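Side-chain contacts in 3-oxoacyl-[acyl-carrier protein] synthase (PDB 1UB7), which probably catalyses the condensation of acetyl-CoA with malonyl-ACP that starts fatty acid synthesis: residues A[17-20]-A[21-24]; A[214-217]-A[218-222]; A[252-255]-A[256-260]. All coordinates share one frame; numbering follows the deposited sequence.

Contact 1 (A[17-20]-A[21-24]); sequences TNAD and FEAY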
loop_
_atom_site.group_PDB
_atom_site.type_symbol
_atom_site.label_atom_id
_atom_site.label_comp_id
_atom_site.label_asym_id
_atom_site.label_seq_id
_atom_site.Cartn_x
_atom_site.Cartn_y
_atom_site.Cartn_z
ATOM N N THR A 17 -20.566 -21.237 -12.742
ATOM C CA THR A 17 -20.873 -21.130 -14.167
ATOM C C THR A 17 -21.880 -20.026 -14.460
ATOM O O THR A 17 -22.621 -19.590 -13.569
ATOM C CB THR A 17 -21.448 -22.454 -14.693
ATOM O OG1 THR A 17 -22.637 -22.780 -13.961
ATOM C CG2 THR A 17 -20.436 -23.581 -14.519
ATOM N N ASN A 18 -21.901 -19.571 -15.712
ATOM C CA ASN A 18 -22.835 -18.528 -16.106
ATOM C C ASN A 18 -24.227 -19.059 -15.799
ATOM O O ASN A 18 -25.130 -18.301 -15.453
ATOM C CB ASN A 18 -22.708 -18.199 -17.600
ATOM C CG ASN A 18 -21.376 -17.535 -17.954
ATOM O OD1 ASN A 18 -20.832 -16.737 -17.188
ATOM N ND2 ASN A 18 -20.864 -17.847 -19.134
ATOM N N ALA A 19 -24.378 -20.376 -15.918
ATOM C CA ALA A 19 -25.644 -21.044 -15.630
ATOM C C ALA A 19 -26.050 -20.690 -14.200
ATOM O O ALA A 19 -27.192 -20.289 -13.944
ATOM C CB ALA A 19 -25.481 -22.559 -15.777
ATOM N N ASP A 20 -25.097 -20.836 -13.279
ATOM C CA ASP A 20 -25.309 -20.523 -11.869
ATOM C C ASP A 20 -25.876 -19.115 -11.701
ATOM O O ASP A 20 -26.576 -18.825 -10.728
ATOM C CB ASP A 20 -23.991 -20.636 -11.103
ATOM C CG ASP A 20 -23.607 -22.068 -10.816
ATOM O OD1 ASP A 20 -24.375 -22.756 -10.110
ATOM O OD2 ASP A 20 -22.536 -22.506 -11.290
ATOM N N PHE A 21 -25.557 -18.244 -12.652
ATOM C CA PHE A 21 -26.034 -16.869 -12.629
ATOM C C PHE A 21 -27.411 -16.754 -13.293
ATOM O O PHE A 21 -28.216 -15.897 -12.920
ATOM C CB PHE A 21 -25.024 -15.950 -13.328
ATOM C CG PHE A 21 -23.800 -15.642 -12.497
ATOM C CD1 PHE A 21 -23.883 -14.782 -11.402
ATOM C CD2 PHE A 21 -22.562 -16.213 -12.810
ATOM C CE1 PHE A 21 -22.754 -14.492 -10.635
ATOM C CE2 PHE A 21 -21.425 -15.931 -12.048
ATOM C CZ PHE A 21 -21.522 -15.069 -10.960
ATOM N N GLU A 22 -27.681 -17.616 -14.273
ATOM C CA GLU A 22 -28.975 -17.608 -14.956
ATOM C C GLU A 22 -30.031 -18.140 -13.992
ATOM O O GLU A 22 -31.221 -17.895 -14.167
ATOM C CB GLU A 22 -28.946 -18.499 -16.205
ATOM C CG GLU A 22 -28.020 -18.027 -17.317
ATOM C CD GLU A 22 -28.033 -18.954 -18.528
ATOM O OE1 GLU A 22 -27.795 -20.171 -18.357
ATOM O OE2 GLU A 22 -28.278 -18.463 -19.652
ATOM N N ALA A 23 -29.579 -18.863 -12.970
ATOM C CA ALA A 23 -30.464 -19.457 -11.972
ATOM C C ALA A 23 -31.138 -18.477 -11.010
ATOM O O ALA A 23 -31.997 -18.883 -10.226
ATOM C CB ALA A 23 -29.700 -20.508 -11.173
ATOM N N TYR A 24 -30.766 -17.199 -11.057
ATOM C CA TYR A 24 -31.369 -16.226 -10.149
ATOM C C TYR A 24 -31.286 -14.780 -10.620
ATOM O O TYR A 24 -31.828 -13.892 -9.969
ATOM C CB TYR A 24 -30.718 -16.324 -8.770
ATOM C CG TYR A 24 -29.354 -15.667 -8.692
ATOM C CD1 TYR A 24 -28.312 -16.065 -9.533
ATOM C CD2 TYR A 24 -29.109 -14.638 -7.780
ATOM C CE1 TYR A 24 -27.059 -15.454 -9.469
ATOM C CE2 TYR A 24 -27.861 -14.022 -7.708
ATOM C CZ TYR A 24 -26.844 -14.434 -8.553
ATOM O OH TYR A 24 -25.615 -13.818 -8.484
#
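The carbonyl oxygen of N18 accepts two backbone N-H groups from the next turn, that of E22 N, 2.9 Å from N18 O, and that of F21 N. One residue on, A23 N bonds to A19 O at 2.9 Å. At the start of the helix T17 and D20 hold each other reciprocally. D20 N donates to T17 OG1 (3.2 Å), and D20 OD2 accepts twice in return. T17 N reaches the anti lone pair of D20 OD2 at 2.8 Å, whereas T17 OG1 meets D20 OD2 from above the carboxylate plane at 2.7 Å. D20 CG sits anti to its own carbonyl carbon (chi1 -77°), beside the backbone N, where the carboxylate can reach back to T17. With an alanine here, T17 N and OG1 would probably lose their shared acceptor, and the threonine hydroxyl would be freer to turn away from D20 N. Farther out, F21 CD2 packs 3.5 Å from T17 O, and the ring turns an edge to N18 CA; R41 and V153 also touch this ring. The Y24 ring lies obliquely by D20 O while its hydroxyl bonds to W146 O. The N18 amide bonds to D29, I38 O and R41. Together T17 and D20 make a capping box, T17 the N-cap of the short helix 18-22.

Contact 2 (A[214-217]-A[218-222]); sequences VFKF and AVRVM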
loop_
_atom_site.group_PDB
_atom_site.type_symbol
_atom_site.label_atom_id
_atom_site.label_comp_id
_atom_site.label_asym_id
_atom_site.label_seq_id
_atom_site.Cartn_x
_atom_site.Cartn_y
_atom_site.Cartn_z
ATOM N N VAL A 214 -14.829 2.928 -18.682
ATOM C CA VAL A 214 -13.754 2.025 -18.279
ATOM C C VAL A 214 -13.245 1.260 -19.506
ATOM O O VAL A 214 -12.053 0.961 -19.613
ATOM C CB VAL A 214 -14.249 1.024 -17.197
ATOM C CG1 VAL A 214 -13.138 0.058 -16.811
ATOM C CG2 VAL A 214 -14.728 1.786 -15.972
ATOM N N PHE A 215 -14.159 0.958 -20.430
ATOM C CA PHE A 215 -13.835 0.245 -21.666
ATOM C C PHE A 215 -12.968 1.140 -22.549
ATOM O O PHE A 215 -11.918 0.722 -23.059
ATOM C CB PHE A 215 -15.123 -0.124 -22.418
ATOM C CG PHE A 215 -14.895 -0.986 -23.629
ATOM C CD1 PHE A 215 -14.232 -0.485 -24.747
ATOM C CD2 PHE A 215 -15.297 -2.319 -23.633
ATOM C CE1 PHE A 215 -13.968 -1.297 -25.847
ATOM C CE2 PHE A 215 -15.037 -3.141 -24.732
ATOM C CZ PHE A 215 -14.370 -2.629 -25.839
ATOM N N LYS A 216 -13.437 2.372 -22.728
ATOM C CA LYS A 216 -12.752 3.376 -23.531
ATOM C C LYS A 216 -11.318 3.577 -22.993
ATOM O O LYS A 216 -10.352 3.681 -23.759
ATOM C CB LYS A 216 -13.555 4.683 -23.461
ATOM C CG LYS A 216 -13.400 5.611 -24.661
ATOM C CD LYS A 216 -14.241 6.880 -24.496
ATOM C CE LYS A 216 -15.728 6.564 -24.338
ATOM N NZ LYS A 216 -16.574 7.796 -24.265
ATOM N N PHE A 217 -11.204 3.612 -21.666
ATOM C CA PHE A 217 -9.933 3.785 -20.955
ATOM C C PHE A 217 -8.964 2.616 -21.188
ATOM O O PHE A 217 -7.865 2.794 -21.727
ATOM C CB PHE A 217 -10.218 3.936 -19.447
ATOM C CG PHE A 217 -8.987 3.884 -18.575
ATOM C CD1 PHE A 217 -8.007 4.872 -18.662
ATOM C CD2 PHE A 217 -8.804 2.835 -17.675
ATOM C CE1 PHE A 217 -6.861 4.814 -17.865
ATOM C CE2 PHE A 217 -7.668 2.764 -16.877
ATOM C CZ PHE A 217 -6.692 3.754 -16.970
ATOM N N ALA A 218 -9.383 1.424 -20.774
ATOM C CA ALA A 218 -8.569 0.219 -20.915
ATOM C C ALA A 218 -7.940 0.137 -22.296
ATOM O O ALA A 218 -6.712 0.063 -22.435
ATOM C CB ALA A 218 -9.424 -1.024 -20.662
ATOM N N VAL A 219 -8.798 0.163 -23.311
ATOM C CA VAL A 219 -8.377 0.070 -24.699
ATOM C C VAL A 219 -7.240 1.024 -25.073
ATOM O O VAL A 219 -6.200 0.587 -25.572
ATOM C CB VAL A 219 -9.589 0.296 -25.637
ATOM C CG1 VAL A 219 -9.153 0.198 -27.085
ATOM C CG2 VAL A 219 -10.673 -0.750 -25.342
ATOM N N ARG A 220 -7.429 2.317 -24.823
ATOM C CA ARG A 220 -6.408 3.304 -25.154
ATOM C C ARG A 220 -5.184 3.224 -24.258
ATOM O O ARG A 220 -4.043 3.316 -24.728
ATOM C CB ARG A 220 -6.997 4.713 -25.090
ATOM C CG ARG A 220 -7.922 5.022 -26.256
ATOM C CD ARG A 220 -8.659 6.332 -26.063
ATOM N NE ARG A 220 -9.586 6.584 -27.159
ATOM C CZ ARG A 220 -10.636 7.392 -27.071
ATOM N NH1 ARG A 220 -10.890 8.026 -25.933
ATOM N NH2 ARG A 220 -11.433 7.563 -28.118
ATOM N N VAL A 221 -5.416 3.050 -22.964
ATOM C CA VAL A 221 -4.303 2.967 -22.036
ATOM C C VAL A 221 -3.486 1.704 -22.314
ATOM O O VAL A 221 -2.284 1.781 -22.589
ATOM C CB VAL A 221 -4.805 3.011 -20.553
ATOM C CG1 VAL A 221 -4.678 1.647 -19.876
ATOM C CG2 VAL A 221 -4.028 4.067 -19.786
ATOM N N MET A 222 -4.141 0.547 -22.275
ATOM C CA MET A 222 -3.453 -0.716 -22.515
ATOM C C MET A 222 -2.520 -0.620 -23.712
ATOM O O MET A 222 -1.385 -1.096 -23.672
ATOM C CB MET A 222 -4.459 -1.842 -22.750
ATOM C CG MET A 222 -4.871 -2.579 -21.496
ATOM S SD MET A 222 -6.083 -3.858 -21.845
ATOM C CE MET A 222 -5.095 -5.027 -22.841
#
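Within the long helix 211-233, F217 and V221 make one of three side-chain pairs spaced four residues apart, the others being F215 with V219 and K216 with R220. V221 CB stands over one face of the F217 ring in a CH-pi contact, 4.2 Å from the ring centroid and 24° off the normal, displaced toward the rim. V221 CG2 comes 3.5 Å from F217 CE1. F217 CG is anti to the backbone N (chi1 170°), which lets the ring lean along the helix over the valine. F215 and V219 meet at an angle, V219 CG2 touching F215 CE1 at 3.4 Å; that same methyl also presses on the helix backbone, 3.0 Å from F215 O. K216 and R220 run side by side in the same direction. K216 CG lies over one face of the guanidinium, 3.7 Å from R220 NH1, so aliphatic carbon meets the flat cation, while K216 NZ stays 5.9 Å from R220 NH1. Beneath them run helical backbone bonds, such as A218 N to V214 O at 2.9 Å and V221 N to F217 O at 2.8 Å; R220 N to K216 O is weak. F217, A218, V221 and M222 pack on F306 of strand 300-307, F217 and V221 also on W312 of strand 311-318, and F215, A218 and M222 rest against I252 of helix 250-258.

Contact 3 (A[252-255]-A[256-260]); sequences IIDA and ARERL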
loop_
_atom_site.group_PDB
_atom_site.type_symbol
_atom_site.label_atom_id
_atom_site.label_comp_id
_atom_site.label_asym_id
_atom_site.label_seq_id
_atom_site.Cartn_x
_atom_site.Cartn_y
_atom_site.Cartn_z
ATOM N N ILE A 252 -12.037 -6.286 -24.581
ATOM C CA ILE A 252 -10.985 -5.319 -24.291
ATOM C C ILE A 252 -9.611 -5.866 -24.679
ATOM O O ILE A 252 -8.791 -5.162 -25.275
ATOM C CB ILE A 252 -10.995 -4.933 -22.783
ATOM C CG1 ILE A 252 -12.358 -4.323 -22.416
ATOM C CG2 ILE A 252 -9.847 -3.964 -22.472
ATOM C CD1 ILE A 252 -12.459 -3.769 -21.008
ATOM N N ILE A 253 -9.369 -7.127 -24.345
ATOM C CA ILE A 253 -8.102 -7.780 -24.665
ATOM C C ILE A 253 -8.018 -7.897 -26.179
ATOM O O ILE A 253 -6.984 -7.633 -26.794
ATOM C CB ILE A 253 -8.040 -9.204 -24.041
ATOM C CG1 ILE A 253 -8.183 -9.097 -22.516
ATOM C CG2 ILE A 253 -6.734 -9.908 -24.441
ATOM C CD1 ILE A 253 -8.488 -10.415 -21.802
ATOM N N ASP A 254 -9.138 -8.307 -26.762
ATOM C CA ASP A 254 -9.290 -8.489 -28.200
ATOM C C ASP A 254 -8.972 -7.161 -28.874
ATOM O O ASP A 254 -8.015 -7.045 -29.653
ATOM C CB ASP A 254 -10.739 -8.894 -28.482
ATOM C CG ASP A 254 -10.942 -9.428 -29.874
ATOM O OD1 ASP A 254 -9.932 -9.705 -30.560
ATOM O OD2 ASP A 254 -12.123 -9.581 -30.264
ATOM N N ALA A 255 -9.785 -6.163 -28.532
ATOM C CA ALA A 255 -9.663 -4.815 -29.056
ATOM C C ALA A 255 -8.246 -4.258 -28.947
ATOM O O ALA A 255 -7.788 -3.536 -29.833
ATOM C CB ALA A 255 -10.635 -3.909 -28.332
ATOM N N ALA A 256 -7.549 -4.595 -27.864
ATOM C CA ALA A 256 -6.189 -4.106 -27.648
ATOM C C ALA A 256 -5.141 -4.878 -28.448
ATOM O O ALA A 256 -4.094 -4.327 -28.806
ATOM C CB ALA A 256 -5.849 -4.152 -26.156
ATOM N N ARG A 257 -5.415 -6.150 -28.719
ATOM C CA ARG A 257 -4.487 -6.977 -29.481
ATOM C C ARG A 257 -4.485 -6.500 -30.920
ATOM O O ARG A 257 -3.431 -6.246 -31.510
ATOM C CB ARG A 257 -4.910 -8.442 -29.443
ATOM C CG ARG A 257 -4.080 -9.329 -30.349
ATOM C CD ARG A 257 -4.624 -10.740 -30.367
ATOM N NE ARG A 257 -6.055 -10.759 -30.656
ATOM C CZ ARG A 257 -6.602 -10.286 -31.771
ATOM N NH1 ARG A 257 -5.839 -9.748 -32.718
ATOM N NH2 ARG A 257 -7.914 -10.349 -31.937
ATOM N N GLU A 258 -5.683 -6.393 -31.480
ATOM C CA GLU A 258 -5.848 -5.931 -32.845
ATOM C C GLU A 258 -5.062 -4.637 -32.991
ATOM O O GLU A 258 -4.178 -4.531 -33.840
ATOM C CB GLU A 258 -7.329 -5.706 -33.133
ATOM C CG GLU A 258 -8.169 -6.956 -32.900
ATOM C CD GLU A 258 -9.655 -6.713 -33.075
ATOM O OE1 GLU A 258 -10.200 -5.831 -32.378
ATOM O OE2 GLU A 258 -10.280 -7.408 -33.906
ATOM N N ARG A 259 -5.367 -3.660 -32.145
ATOM C CA ARG A 259 -4.664 -2.386 -32.182
ATOM C C ARG A 259 -3.137 -2.535 -32.124
ATOM O O ARG A 259 -2.414 -1.543 -32.206
ATOM C CB ARG A 259 -5.125 -1.490 -31.030
ATOM C CG ARG A 259 -6.321 -0.606 -31.347
ATOM C CD ARG A 259 -6.399 0.575 -30.373
ATOM N NE ARG A 259 -7.399 1.562 -30.778
ATOM C CZ ARG A 259 -7.627 2.705 -30.138
ATOM N NH1 ARG A 259 -6.922 3.011 -29.056
ATOM N NH2 ARG A 259 -8.556 3.545 -30.582
ATOM N N LEU A 260 -2.642 -3.762 -31.981
ATOM C CA LEU A 260 -1.199 -3.985 -31.920
ATOM C C LEU A 260 -0.680 -4.957 -32.977
ATOM O O LEU A 260 0.516 -5.277 -33.003
ATOM C CB LEU A 260 -0.803 -4.486 -30.532
ATOM C CG LEU A 260 -0.861 -3.453 -29.409
ATOM C CD1 LEU A 260 -0.528 -4.114 -28.082
ATOM C CD2 LEU A 260 0.117 -2.327 -29.704
#
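D254 and R257 form a salt bridge near the end of helix 250-258, D254 OD1 lying 2.5 Å from R257 NH2. As a hydrogen bond it is weak, the angle at the hydrogen being only 117°; the carboxylate and guanidinium planes stand 47° apart. R257 starts extended and then bends at chi3 (51°), folding its guanidinium back toward the aspartate. D254 O lies over one face of that group, toward its rim. The cation has further partners: R257 NH1 bonds to L262 O, and W264 makes a cation-pi contact, so the arginine links the helix to the loop that follows it. E258 OE2 comes to 4.1 Å from D254 OD1, a pair of like charges that the arginine on D254 probably helps to offset.

Among the backbone bonds, A256 N to I252 O (2.9 Å) and R257 N to I253 O follow the helical pattern. E258 N bonds to D254 O at 3.0 Å, and R257 N gives the same oxygen a second, weak bond. R259 N to A255 O is weak at 3.3 Å.

Packing between the turns is mostly carbon against carbonyl oxygen. A256 CB comes 3.2 Å from I252 O, and E258 CG 3.3 Å from D254 O; E258 OE1 swings back to 3.5 Å from A255 CA. R259 lays CB and CG beside A255 O.

These residues make up most of the short helix 250-258 and its exit, with a salt bridge spaced three residues apart. The helix follows the predicted active-site H246 and overlaps the predicted ACP-binding region, and the I253 side chain lies about 7 Å from that of H246.

How the contacts relate
Along the chain the three contacts follow in series, 17-24, then 214-222, then 252-260. Contact 1, on the peripheral helix 18-22, stands apart: its centre is about 28 Å from those of the others, and its nearest atoms are about 17 and 15 Å from contacts 2 and 3. Contacts 2 and 3, on helices 211-233 and 250-258, have centres about 10 Å apart and touch, A218 CB against I252 CG2 and M222 CE against A256 CB, both at 3.5 Å. Between them in sequence comes strand 242-245, outermost within this chain in the four-stranded sheet that also holds 300-307 and 311-318. They thus make one packed helix pair, whose M222 and I253 come near the predicted active-site H246.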